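Side-chain contacts in bacterial microcompartment shell protein CutR (Streptococcus intermedius SK54 = ATCC 27335, PDB 6XPJ), which forms hexameric shell tiles of the bacterial microcompartment for choline degradation, in which it is a minor component that may add heterogeneity and flexibility: residues V35-C38 against D42-G45; E101-K104 against G108-T111. The protein carries 1 engineered substitution. All coordinates share one frame; numbering follows the deposited sequence. Where two conformers were deposited one is given.

Overall arrangement
From the N terminus the chain runs through helix 2-7 and the long strand 11-28 before entering the short helix 33-39. Contact 1 closes the three-residue link after residues 35-38, binding that helix to the loop that feeds strand 46-53. The chain then builds helix 58-68 and strands 72-77 and 82-87. Contact 2 closes next, where the last turn of helix 89-105 meets the start of strand 110-116, an outermost strand within this chain, parallel to 11-28. The two contacts follow in series, neither enclosing nor crossing the other. They lie on opposite sides of the chain's centre, with centres 29 Å apart: contact 1 is a surface clasp, contact 2 a buried helix-to-strand junction.

Contact 1. Residues V35-C38 against D42-G45; sequences VYEC and DHEG
The ring of Tyr36 lays one face over the backbone of His43 and Glu44: His43 CA stands 3.5 Å from the Tyr36 ring centroid, a CH-pi contact, and Glu44 N lies over the same face nearer the rim. At the edge of the phenol, close to its plane, is Gly45 O. The imidazole returns the contact, taking Tyr36 CB over one of its faces at 3.7 Å from the His43 ring centroid. The two rings are nearly parallel, at 19°, but slid so far apart that they scarcely overlap; each ring rests on the other residue's aliphatic carbon.

Tyrosine suits this place because its flat ring spans the turn and its hydroxyl reaches the far end. Tyr36 OH donates to Gly45 O at 2.6 Å, in the carbonyl plane and on a lone pair. His43 is the centre of an inverse gamma turn, closed weakly from Glu44 N to Asp42 O. With CG anti to its carbonyl carbon (chi1 -60°), the imidazole is set against Tyr36 CB, its edge beside Glu37, whose OE1 is 3.0 Å from His43 NE2. The definite partner of the ring is Glu33, hydrogen-bonded through OE1 to His43 ND1; Glu33 and nearby Glu37 might stabilise positive charge on the imidazole.

The contact folds the loop leading into strand 46-53 back on helix 33-39, while Val35 and Cys38 of that helix pack on Asp63 and Ile59 of a second subunit.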
# COMPACT_ATOMS: atom_id res chain seq x y z
N VAL C 35 -23.43 13.38 1.90
CA VAL C 35 -23.01 11.96 1.85
C VAL C 35 -23.66 11.29 0.62
O VAL C 35 -22.97 10.52 -0.10
CB VAL C 35 -23.36 11.28 3.18
CG1 VAL C 35 -23.33 9.76 3.09
CG2 VAL C 35 -22.45 11.79 4.29
N TYR C 36 -24.95 11.53 0.39
CA TYR C 36 -25.58 11.01 -0.84
C TYR C 36 -24.82 11.55 -2.06
O TYR C 36 -24.53 10.79 -2.99
CB TYR C 36 -27.02 11.47 -0.92
CG TYR C 36 -28.02 10.86 0.02
CD1 TYR C 36 -28.20 9.48 0.13
CD2 TYR C 36 -28.88 11.67 0.74
CE1 TYR C 36 -29.22 8.96 0.92
CE2 TYR C 36 -29.89 11.17 1.54
CZ TYR C 36 -30.09 9.80 1.59
OH TYR C 36 -31.14 9.37 2.36
N GLU C 37 -24.46 12.84 -2.03
CA GLU C 37 -23.79 13.51 -3.18
C GLU C 37 -22.41 12.88 -3.43
O GLU C 37 -22.04 12.68 -4.60
CB GLU C 37 -23.70 15.03 -2.95
CG GLU C 37 -23.61 15.83 -4.25
CD GLU C 37 -24.85 15.83 -5.15
OE1 GLU C 37 -25.97 15.96 -4.63
OE2 GLU C 37 -24.68 15.72 -6.38
N CYS C 38 -21.66 12.53 -2.37
CA CYS C 38 -20.29 11.95 -2.51
C CYS C 38 -20.38 10.56 -3.15
O CYS C 38 -19.43 10.16 -3.85
CB CYS C 38 -19.51 12.02 -1.19
SG CYS C 38 -19.57 10.52 -0.17
N ASP C 42 -29.19 8.57 -5.39
CA ASP C 42 -30.49 9.20 -5.07
C ASP C 42 -30.47 9.64 -3.60
O ASP C 42 -29.96 8.86 -2.76
CB ASP C 42 -31.65 8.26 -5.41
CG ASP C 42 -33.02 8.90 -5.36
OD1 ASP C 42 -33.10 10.14 -5.27
OD2 ASP C 42 -34.00 8.17 -5.41
N HIS C 43 -31.00 10.81 -3.27
CA HIS C 43 -31.00 11.32 -1.88
C HIS C 43 -32.23 10.79 -1.14
O HIS C 43 -33.10 11.56 -0.72
CB HIS C 43 -30.94 12.84 -1.85
CG HIS C 43 -29.72 13.43 -2.49
ND1 HIS C 43 -29.31 14.72 -2.21
CD2 HIS C 43 -28.86 12.95 -3.41
CE1 HIS C 43 -28.24 14.99 -2.93
NE2 HIS C 43 -27.95 13.93 -3.68
N GLU C 44 -32.29 9.47 -0.98
CA GLU C 44 -33.43 8.77 -0.34
C GLU C 44 -32.86 7.51 0.30
O GLU C 44 -31.97 6.91 -0.32
CB GLU C 44 -34.47 8.33 -1.37
CG GLU C 44 -35.15 9.47 -2.10
CD GLU C 44 -36.08 10.30 -1.24
OE1 GLU C 44 -36.61 9.74 -0.25
OE2 GLU C 44 -36.26 11.51 -1.55
N GLY C 45 -33.38 7.15 1.46
CA GLY C 45 -33.11 5.84 2.04
C GLY C 45 -31.82 5.83 2.83
O GLY C 45 -31.09 6.83 2.90

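Contact 2. Residues E101-K104 against G108-T111; sequences EYFK and GFST
Phe103 O accepts the N-H of Phe109 in a largely buried helix-to-strand junction of the circularly permuted BMC domain, where helix 89-105 ends and strand 110-116 begins. This bond, 3.0 Å from Phe109 N to Phe103 O, joins residues six apart in sequence. Gly108, the first residue to leave helical angles, adds a weak bond of 3.3 Å from its N to Lys104 O. Its positive phi lets the chain reverse there, a conformation that glycine adopts readily.

Alongside these bonds two phenylalanines form an offset edge-to-face pair, their planes at 76°. The edge of Phe103 is directed at Phe109, with Phe103 CD2 coming 3.6 Å from Phe109 CD2. Large apolar rings fit here because both are buried: Phe103 packs on Ile60, Ala61 and Ile64 of helix 58-68 and on Ile22 of strand 11-28, Phe109 on Pro54 and Thr57 of a loop.

Nearer the surface, Lys104 and Thr111 cross at about a right angle. The lysine's methylenes do the touching, Lys104 CB lying 3.9 Å from Thr111 OG1; the chain runs extended through chi1 and chi2 (176° and 166°) past Thr111, then turns about the CG-CD and CD-CE bonds. Thr111 also offers its methyl, CG2, which sits 4.2 Å from Phe103 CB. One water closes the mouth of the turn, donating to Lys104 O at 3.0 Å and to Phe109 O at 2.8 Å.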
# COMPACT_ATOMS: atom_id res chain seq x y z
N GLU C 101 -23.92 -12.92 8.69
CA GLU C 101 -24.23 -14.31 9.06
C GLU C 101 -23.50 -15.26 8.09
O GLU C 101 -22.96 -16.27 8.55
CB GLU C 101 -25.73 -14.56 9.02
CG GLU C 101 -26.47 -13.90 10.16
CD GLU C 101 -27.97 -13.97 10.09
OE1 GLU C 101 -28.52 -14.82 9.32
OE2 GLU C 101 -28.63 -13.14 10.76
N TYR C 102 -23.49 -14.96 6.80
CA TYR C 102 -22.82 -15.84 5.81
C TYR C 102 -21.32 -15.86 6.13
O TYR C 102 -20.70 -16.93 6.19
CB TYR C 102 -23.06 -15.38 4.37
CG TYR C 102 -22.26 -16.21 3.41
CD1 TYR C 102 -22.69 -17.47 3.02
CD2 TYR C 102 -21.02 -15.79 2.96
CE1 TYR C 102 -21.93 -18.27 2.19
CE2 TYR C 102 -20.25 -16.58 2.14
CZ TYR C 102 -20.68 -17.84 1.77
OH TYR C 102 -19.91 -18.60 0.94
N PHE C 103 -20.70 -14.68 6.27
CA PHE C 103 -19.25 -14.62 6.50
C PHE C 103 -18.88 -15.29 7.81
O PHE C 103 -17.84 -16.02 7.87
CB PHE C 103 -18.72 -13.19 6.40
CG PHE C 103 -18.46 -12.76 4.98
CD1 PHE C 103 -19.46 -12.46 4.09
CD2 PHE C 103 -17.16 -12.61 4.54
CE1 PHE C 103 -19.21 -12.06 2.79
CE2 PHE C 103 -16.90 -12.22 3.24
CZ PHE C 103 -17.92 -11.95 2.36
N LYS C 104 -19.66 -15.09 8.85
CA LYS C 104 -19.37 -15.72 10.16
C LYS C 104 -19.64 -17.21 10.10
O LYS C 104 -18.77 -17.97 10.57
CB LYS C 104 -20.25 -15.10 11.25
CG LYS C 104 -20.09 -15.74 12.61
CD LYS C 104 -20.70 -14.92 13.71
CE LYS C 104 -22.21 -14.79 13.61
NZ LYS C 104 -22.89 -16.08 13.83
N GLY C 108 -16.49 -18.68 8.35
CA GLY C 108 -15.70 -18.69 9.60
C GLY C 108 -14.81 -17.47 9.74
O GLY C 108 -13.87 -17.50 10.57
N PHE C 109 -15.14 -16.38 9.06
CA PHE C 109 -14.39 -15.11 9.17
C PHE C 109 -14.68 -14.44 10.51
O PHE C 109 -15.76 -14.65 11.08
CB PHE C 109 -14.80 -14.19 8.04
CG PHE C 109 -14.12 -14.44 6.71
CD1 PHE C 109 -13.78 -15.72 6.28
CD2 PHE C 109 -13.86 -13.35 5.89
CE1 PHE C 109 -13.16 -15.90 5.05
CE2 PHE C 109 -13.30 -13.56 4.64
CZ PHE C 109 -12.93 -14.82 4.24
N SER C 110 -13.73 -13.63 10.98
CA SER C 110 -13.99 -12.71 12.12
C SER C 110 -14.95 -11.62 11.63
O SER C 110 -14.81 -11.16 10.49
CB SER C 110 -12.71 -12.14 12.66
OG SER C 110 -11.82 -13.18 13.03
N THR C 111 -15.95 -11.30 12.44
CA THR C 111 -16.95 -10.29 12.04
C THR C 111 -17.25 -9.39 13.21
O THR C 111 -17.44 -9.86 14.35
CB THR C 111 -18.25 -10.92 11.50
OG1 THR C 111 -18.82 -11.75 12.52
CG2 THR C 111 -18.02 -11.79 10.29
O HOH W 1 -16.69 -16.93 12.43